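Long-range contact in putative lipoprotein (Bacteroides ovatus, PDB 3OQQ), which is of unknown function but binds calcium ions and is probably an extracellular lipoprotein: residues V205-I213 with L224-V235. Residues are numbered along the deposited sequence; the frame is centred on the assembly and turned at random.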
loop_
_atom_site.group_PDB
_atom_site.type_symbol
_atom_site.label_atom_id
_atom_site.label_comp_id
_atom_site.label_asym_id
_atom_site.label_seq_id
_atom_site.Cartn_x
_atom_site.Cartn_y
_atom_site.Cartn_z
ATOM N N VAL A 205 -1.804 -19.719 1.291
ATOM C CA VAL A 205 -2.789 -19.056 2.140
ATOM C C VAL A 205 -3.798 -20.063 2.664
ATOM O O VAL A 205 -4.515 -20.677 1.888
ATOM C CB VAL A 205 -3.483 -17.893 1.378
ATOM C CG1 VAL A 205 -4.526 -17.213 2.253
ATOM C CG2 VAL A 205 -2.454 -16.884 0.866
ATOM N N ASP A 206 -3.871 -20.186 3.983
ATOM C CA ASP A 206 -4.762 -21.121 4.677
ATOM C C ASP A 206 -6.109 -20.455 4.933
ATOM O O ASP A 206 -7.124 -20.962 4.467
ATOM C CB ASP A 206 -4.100 -21.579 6.005
ATOM C CG ASP A 206 -4.887 -22.538 6.893
ATOM O OD1 ASP A 206 -5.975 -22.988 6.476
ATOM O OD2 ASP A 206 -4.422 -22.822 8.011
ATOM N N ARG A 207 -6.103 -19.322 5.659
ATOM C CA ARG A 207 -7.299 -18.585 6.067
ATOM C C ARG A 207 -7.300 -17.173 5.601
ATOM O O ARG A 207 -6.248 -16.519 5.529
ATOM C CB ARG A 207 -7.456 -18.538 7.617
ATOM C CG ARG A 207 -7.362 -19.859 8.376
ATOM C CD ARG A 207 -8.526 -20.747 8.042
ATOM N NE ARG A 207 -8.425 -22.078 8.631
ATOM C CZ ARG A 207 -9.280 -22.566 9.524
ATOM N NH1 ARG A 207 -10.295 -21.826 9.956
ATOM N NH2 ARG A 207 -9.126 -23.798 9.994
ATOM N N ILE A 208 -8.519 -16.658 5.391
ATOM C CA ILE A 208 -8.773 -15.259 5.055
ATOM C C ILE A 208 -9.701 -14.664 6.114
ATOM O O ILE A 208 -10.758 -15.243 6.392
ATOM C CB ILE A 208 -9.424 -15.125 3.645
ATOM C CG1 ILE A 208 -8.514 -15.636 2.512
ATOM C CG2 ILE A 208 -9.932 -13.692 3.371
ATOM C CD1 ILE A 208 -9.237 -15.936 1.238
ATOM N N THR A 209 -9.351 -13.479 6.640
ATOM C CA THR A 209 -10.245 -12.692 7.483
ATOM C C THR A 209 -10.454 -11.409 6.705
ATOM O O THR A 209 -9.475 -10.792 6.308
ATOM C CB THR A 209 -9.736 -12.518 8.906
ATOM O OG1 THR A 209 -9.843 -13.774 9.569
ATOM C CG2 THR A 209 -10.532 -11.459 9.691
ATOM N N ALA A 210 -11.713 -11.054 6.393
ATOM C CA ALA A 210 -11.965 -9.837 5.619
ATOM C C ALA A 210 -12.993 -8.990 6.339
ATOM O O ALA A 210 -14.014 -9.525 6.763
ATOM C CB ALA A 210 -12.428 -10.190 4.210
ATOM N N SER A 211 -12.706 -7.680 6.496
ATOM C CA SER A 211 -13.570 -6.712 7.189
ATOM C C SER A 211 -13.746 -5.422 6.431
ATOM O O SER A 211 -12.820 -4.925 5.775
ATOM C CB SER A 211 -12.999 -6.356 8.566
ATOM O OG SER A 211 -12.558 -7.482 9.306
ATOM N N LEU A 212 -14.955 -4.880 6.531
ATOM C CA LEU A 212 -15.343 -3.553 6.055
ATOM C C LEU A 212 -15.507 -2.742 7.296
ATOM O O LEU A 212 -16.179 -3.198 8.230
ATOM C CB LEU A 212 -16.621 -3.602 5.232
ATOM C CG LEU A 212 -16.440 -4.126 3.808
ATOM C CD1 LEU A 212 -17.799 -4.401 3.160
ATOM C CD2 LEU A 212 -15.575 -3.162 2.982
ATOM N N ILE A 213 -14.824 -1.608 7.374
ATOM C CA ILE A 213 -14.732 -0.794 8.594
ATOM C C ILE A 213 -14.783 0.690 8.259
ATOM O O ILE A 213 -14.305 1.088 7.198
ATOM C CB ILE A 213 -13.346 -1.124 9.320
ATOM C CG1 ILE A 213 -13.182 -2.581 9.758
ATOM C CG2 ILE A 213 -13.027 -0.194 10.517
ATOM C CD1 ILE A 213 -11.701 -2.935 10.003
ATOM N N LEU A 224 -18.430 -2.678 9.675
ATOM C CA LEU A 224 -19.608 -2.688 8.776
ATOM C C LEU A 224 -19.981 -4.113 8.339
ATOM O O LEU A 224 -21.118 -4.359 7.953
ATOM C CB LEU A 224 -19.377 -1.826 7.522
ATOM C CG LEU A 224 -19.188 -0.314 7.719
ATOM C CD1 LEU A 224 -18.742 0.349 6.417
ATOM C CD2 LEU A 224 -20.452 0.345 8.264
ATOM N N ALA A 225 -18.999 -5.020 8.333
ATOM C CA ALA A 225 -19.073 -6.440 7.926
ATOM C C ALA A 225 -17.765 -7.111 8.232
ATOM O O ALA A 225 -16.722 -6.462 8.223
ATOM C CB ALA A 225 -19.379 -6.588 6.438
ATOM N N LYS A 226 -17.803 -8.417 8.464
ATOM C CA LYS A 226 -16.614 -9.204 8.775
ATOM C C LYS A 226 -16.921 -10.651 8.613
ATOM O O LYS A 226 -18.026 -11.087 8.942
ATOM C CB LYS A 226 -16.132 -8.929 10.219
ATOM C CG LYS A 226 -14.857 -9.642 10.653
ATOM C CD LYS A 226 -14.488 -9.219 12.072
ATOM C CE LYS A 226 -13.015 -9.339 12.342
ATOM N NZ LYS A 226 -12.623 -8.664 13.605
ATOM N N GLU A 227 -15.950 -11.381 8.061
ATOM C CA GLU A 227 -15.919 -12.831 7.944
ATOM C C GLU A 227 -14.553 -13.234 8.445
ATOM O O GLU A 227 -13.551 -12.747 7.920
ATOM C CB GLU A 227 -16.190 -13.331 6.514
ATOM C CG GLU A 227 -16.414 -14.836 6.468
ATOM C CD GLU A 227 -16.959 -15.380 5.166
ATOM O OE1 GLU A 227 -17.739 -14.670 4.487
ATOM O OE2 GLU A 227 -16.655 -16.551 4.854
ATOM N N GLU A 228 -14.511 -14.115 9.437
ATOM C CA GLU A 228 -13.261 -14.514 10.092
ATOM C C GLU A 228 -12.767 -15.916 9.754
ATOM O O GLU A 228 -13.552 -16.868 9.718
ATOM C CB GLU A 228 -13.429 -14.448 11.613
ATOM C CG GLU A 228 -13.473 -13.042 12.157
ATOM C CD GLU A 228 -13.268 -13.000 13.654
ATOM O OE1 GLU A 228 -12.095 -13.030 14.094
ATOM O OE2 GLU A 228 -14.280 -12.977 14.388
ATOM N N LEU A 229 -11.435 -16.032 9.575
ATOM C CA LEU A 229 -10.679 -17.285 9.392
ATOM C C LEU A 229 -11.329 -18.270 8.400
ATOM O O LEU A 229 -11.436 -19.470 8.666
ATOM C CB LEU A 229 -10.504 -17.957 10.785
ATOM C CG LEU A 229 -9.934 -17.086 11.908
ATOM C CD1 LEU A 229 -10.090 -17.758 13.244
ATOM C CD2 LEU A 229 -8.485 -16.769 11.679
ATOM N N SER A 230 -11.751 -17.752 7.240
ATOM C CA SER A 230 -12.412 -18.556 6.227
ATOM C C SER A 230 -11.413 -19.393 5.439
ATOM O O SER A 230 -10.320 -18.926 5.120
ATOM C CB SER A 230 -13.182 -17.646 5.280
ATOM O OG SER A 230 -13.812 -18.426 4.282
ATOM N N THR A 231 -11.814 -20.614 5.081
ATOM C CA THR A 231 -11.014 -21.543 4.273
ATOM C C THR A 231 -11.428 -21.471 2.810
ATOM O O THR A 231 -10.880 -22.201 1.987
ATOM C CB THR A 231 -11.169 -22.987 4.787
ATOM O OG1 THR A 231 -12.562 -23.346 4.787
ATOM C CG2 THR A 231 -10.530 -23.192 6.150
ATOM N N LYS A 232 -12.412 -20.616 2.492
ATOM C CA LYS A 232 -12.935 -20.409 1.134
ATOM C C LYS A 232 -11.872 -19.826 0.192
ATOM O O LYS A 232 -11.023 -19.040 0.635
ATOM C CB LYS A 232 -14.126 -19.426 1.157
ATOM C CG LYS A 232 -15.392 -19.939 1.841
ATOM C CD LYS A 232 -16.372 -18.783 1.989
ATOM C CE LYS A 232 -17.608 -19.158 2.761
ATOM N NZ LYS A 232 -18.545 -18.006 2.864
ATOM N N ASN A 233 -11.987 -20.148 -1.111
ATOM C CA ASN A 233 -11.171 -19.568 -2.183
ATOM C C ASN A 233 -11.550 -18.092 -2.374
ATOM O O ASN A 233 -10.687 -17.226 -2.533
ATOM C CB ASN A 233 -11.389 -20.349 -3.484
ATOM C CG ASN A 233 -10.678 -21.684 -3.513
ATOM O OD1 ASN A 233 -9.995 -22.074 -2.559
ATOM N ND2 ASN A 233 -10.770 -22.384 -4.638
ATOM N N ILE A 234 -12.862 -17.817 -2.318
ATOM C CA ILE A 234 -13.411 -16.476 -2.448
ATOM C C ILE A 234 -14.212 -16.148 -1.193
ATOM O O ILE A 234 -15.168 -16.837 -0.848
ATOM C CB ILE A 234 -14.276 -16.310 -3.739
ATOM C CG1 ILE A 234 -13.482 -16.680 -5.025
ATOM C CG2 ILE A 234 -14.850 -14.880 -3.820
ATOM C CD1 ILE A 234 -14.383 -17.068 -6.242
ATOM N N VAL A 235 -13.812 -15.082 -0.532
ATOM C CA VAL A 235 -14.453 -14.530 0.641
ATOM C C VAL A 235 -15.015 -13.201 0.185
ATOM O O VAL A 235 -14.274 -12.361 -0.315
ATOM C CB VAL A 235 -13.430 -14.400 1.823
ATOM C CG1 VAL A 235 -14.034 -13.662 3.009
ATOM C CG2 VAL A 235 -12.926 -15.770 2.250
HETATM O O HOH W 1 -12.483 -5.986 12.240
#
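The guanidinium of Arg207 has the CG2 methyl of Thr231 over one face, set toward the rim, with NE to CG2 3.4 Å. Near its plane at the edge, NH1 reaches Leu229 O (2.9 Å), and the Asp206 carboxylate lies in plane at the edge, its OD1 taking a weak hydrogen bond from NE within a salt bridge. A bend at chi2 (-67°) folds the arginine back to that carbonyl. With the guanidinium gone, as in an alanine here, Leu229 O is likely to lose this donor and the Thr231 methyl the flat surface beneath it. Two residues along the strand, Thr209 OG1 takes the Leu229 N-H almost straight (175°, 2.8 Å), while Ser230 N goes to Ile208 O; Leu229 and Ser230 together sit opposite the single residue Ile208, which makes a G1 beta bulge. Ser230 OG then accepts from Lys232 N in an ST turn, and the chain swings round until Val235 CG2 lies 3.8 Å from Ile208 CG2. Regular pairing resumes at Ala210–Glu227, and on the other face a water links Ser211 OG to Lys226 NZ. Leu212 O takes Leu224 N (2.7 Å) and, weakly, Ala225 N, a classic bulge. This is an antiparallel beta hairpin whose outgoing strand turns the corner into a second sheet packed against the first.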